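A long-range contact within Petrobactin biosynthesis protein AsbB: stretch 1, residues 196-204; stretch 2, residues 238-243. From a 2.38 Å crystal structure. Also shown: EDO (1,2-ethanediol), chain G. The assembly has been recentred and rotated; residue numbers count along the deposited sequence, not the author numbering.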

# COMPACT_ATOMS: atom_id res chain seq x y z
N ALA B 196 -1.70 -4.33 -26.72
CA ALA B 196 -1.41 -2.96 -26.33
C ALA B 196 -1.28 -2.12 -27.58
O ALA B 196 -0.52 -2.47 -28.47
CB ALA B 196 -0.12 -2.91 -25.53
N HIS B 197 -1.98 -0.99 -27.64
CA HIS B 197 -1.96 -0.11 -28.79
C HIS B 197 -0.61 0.62 -29.01
O HIS B 197 0.04 1.12 -28.07
CB HIS B 197 -3.11 0.87 -28.70
CG HIS B 197 -3.40 1.59 -29.99
ND1 HIS B 197 -2.47 2.39 -30.63
CD2 HIS B 197 -4.52 1.67 -30.74
CE1 HIS B 197 -3.01 2.91 -31.71
NE2 HIS B 197 -4.26 2.50 -31.80
N LYS B 198 -0.19 0.65 -30.27
CA LYS B 198 1.14 1.07 -30.65
C LYS B 198 1.31 2.57 -30.50
O LYS B 198 2.40 3.11 -30.67
CB LYS B 198 1.43 0.66 -32.11
CG LYS B 198 1.56 -0.84 -32.33
CD LYS B 198 2.06 -1.15 -33.74
CE LYS B 198 1.78 -2.59 -34.16
NZ LYS B 198 2.13 -2.87 -35.62
N LYS B 199 0.24 3.27 -30.20
CA LYS B 199 0.37 4.66 -29.81
C LYS B 199 1.32 4.74 -28.59
O LYS B 199 2.19 5.60 -28.51
CB LYS B 199 -1.01 5.21 -29.47
CG LYS B 199 -1.07 6.69 -29.28
CD LYS B 199 -2.51 7.20 -29.30
CE LYS B 199 -3.36 6.50 -28.23
NZ LYS B 199 -4.78 6.99 -28.17
N ASN B 200 1.06 3.91 -27.58
CA ASN B 200 1.97 3.76 -26.45
C ASN B 200 2.88 2.53 -26.34
O ASN B 200 3.75 2.46 -25.46
CB ASN B 200 1.21 4.05 -25.15
CG ASN B 200 0.56 5.45 -25.18
OD1 ASN B 200 -0.64 5.60 -25.43
ND2 ASN B 200 1.38 6.47 -24.99
N ALA B 201 2.74 1.57 -27.25
CA ALA B 201 3.49 0.33 -27.08
C ALA B 201 4.63 0.32 -28.08
O ALA B 201 4.45 0.78 -29.21
CB ALA B 201 2.59 -0.86 -27.29
N THR B 202 5.79 -0.16 -27.66
CA THR B 202 6.94 -0.34 -28.54
C THR B 202 7.69 -1.62 -28.22
O THR B 202 7.79 -2.06 -27.09
CB THR B 202 8.02 0.76 -28.40
OG1 THR B 202 8.23 1.05 -27.02
CG2 THR B 202 7.62 2.03 -29.12
N VAL B 203 8.23 -2.20 -29.27
CA VAL B 203 9.19 -3.25 -29.20
C VAL B 203 10.51 -2.59 -28.80
O VAL B 203 10.64 -1.37 -28.89
CB VAL B 203 9.22 -3.87 -30.58
CG1 VAL B 203 10.62 -4.26 -31.02
CG2 VAL B 203 8.17 -4.98 -30.66
N GLY B 204 11.45 -3.36 -28.29
CA GLY B 204 12.77 -2.83 -27.99
C GLY B 204 13.49 -2.24 -29.20
O GLY B 204 13.17 -2.55 -30.34
N PRO B 238 -6.36 -4.73 -35.68
CA PRO B 238 -5.31 -5.64 -35.20
C PRO B 238 -3.88 -5.18 -35.53
O PRO B 238 -2.94 -5.50 -34.79
CB PRO B 238 -5.62 -6.95 -35.93
CG PRO B 238 -7.05 -6.85 -36.32
CD PRO B 238 -7.36 -5.41 -36.52
N LYS B 239 -3.70 -4.47 -36.64
CA LYS B 239 -2.37 -3.97 -37.00
C LYS B 239 -1.88 -2.79 -36.13
O LYS B 239 -0.73 -2.39 -36.24
CB LYS B 239 -2.33 -3.56 -38.48
CG LYS B 239 -2.70 -4.67 -39.47
CD LYS B 239 -2.49 -4.20 -40.91
CE LYS B 239 -3.38 -4.94 -41.90
NZ LYS B 239 -4.80 -4.47 -41.82
N GLN B 240 -2.75 -2.23 -35.29
CA GLN B 240 -2.37 -1.13 -34.41
C GLN B 240 -1.89 -1.59 -33.03
O GLN B 240 -1.71 -0.76 -32.12
CB GLN B 240 -3.51 -0.12 -34.24
CG GLN B 240 -3.90 0.61 -35.52
CD GLN B 240 -2.99 1.78 -35.81
OE1 GLN B 240 -1.89 1.61 -36.33
NE2 GLN B 240 -3.44 2.99 -35.48
N TYR B 241 -1.75 -2.90 -32.84
CA TYR B 241 -1.41 -3.45 -31.52
C TYR B 241 -0.18 -4.33 -31.47
O TYR B 241 0.10 -5.09 -32.40
CB TYR B 241 -2.58 -4.26 -30.97
CG TYR B 241 -3.79 -3.42 -30.67
CD1 TYR B 241 -4.11 -3.05 -29.38
CD2 TYR B 241 -4.62 -2.97 -31.70
CE1 TYR B 241 -5.21 -2.28 -29.11
CE2 TYR B 241 -5.71 -2.18 -31.44
CZ TYR B 241 -6.01 -1.85 -30.13
OH TYR B 241 -7.11 -1.08 -29.84
N LEU B 242 0.55 -4.23 -30.36
CA LEU B 242 1.54 -5.25 -30.01
C LEU B 242 0.94 -6.17 -28.94
O LEU B 242 -0.17 -5.94 -28.47
CB LEU B 242 2.82 -4.57 -29.53
CG LEU B 242 3.52 -3.68 -30.57
CD1 LEU B 242 4.64 -2.82 -29.96
CD2 LEU B 242 4.12 -4.55 -31.73
N PHE B 243 1.67 -7.19 -28.53
CA PHE B 243 1.16 -8.19 -27.61
C PHE B 243 2.14 -8.34 -26.50
O PHE B 243 3.33 -8.50 -26.77
CB PHE B 243 0.97 -9.53 -28.33
CG PHE B 243 -0.07 -9.46 -29.41
CD1 PHE B 243 0.26 -9.01 -30.69
CD2 PHE B 243 -1.39 -9.77 -29.14
CE1 PHE B 243 -0.72 -8.92 -31.70
CE2 PHE B 243 -2.38 -9.68 -30.14
CZ PHE B 243 -2.04 -9.26 -31.41
C1 EDO G . -6.53 4.11 -28.27
O1 EDO G . -6.06 4.62 -29.52
C2 EDO G . -5.37 4.05 -27.28
O2 EDO G . -5.33 5.20 -26.41
O HOH W 1 -5.93 3.24 -34.09

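The two stretches meet as a short antiparallel ladder, with Ala196 paired to Leu242 and His197 to Tyr241. Pro238 opens a 3-10 segment and stays out of reach. Lys239 points its side chain away, but its carbonyl serves the contact: Lys198 NZ donates to Lys239 O at 3.0 Å. The lysine chain is nearly extended, which carries its charged end to this carbonyl.

Just beyond the ladder, Gln240 bonds through its backbone carbonyl. Lys198 N donates to Gln240 O at 2.8 Å, and His197 CA lies 3.4 Å from the same oxygen in a CA-H...O contact. Gln240 CB packs over a face of the His197 ring. Water 1 joins the two side chains, 2.9 Å from both His197 NE2 and Gln240 NE2, and accepts from the amide.

Tyr241 shares a sheet face with His197. The imidazole turns its edge toward the tyrosine ring face, with centroids 5.1 Å apart and planes at 64°. Lys199 N donates to His197 ND1 at 2.9 Å, a bond that helps hold the imidazole.

Leu242 closes the ladder with two bonds: Ala196 N to Leu242 O and Leu242 N to Ala196 O, each 2.8 Å. Leu242 CD1 lies 3.9 Å from Ala201 CB and 4.2 Å from Val203 CG2, an apolar contact with the second strand. Phe243 points away.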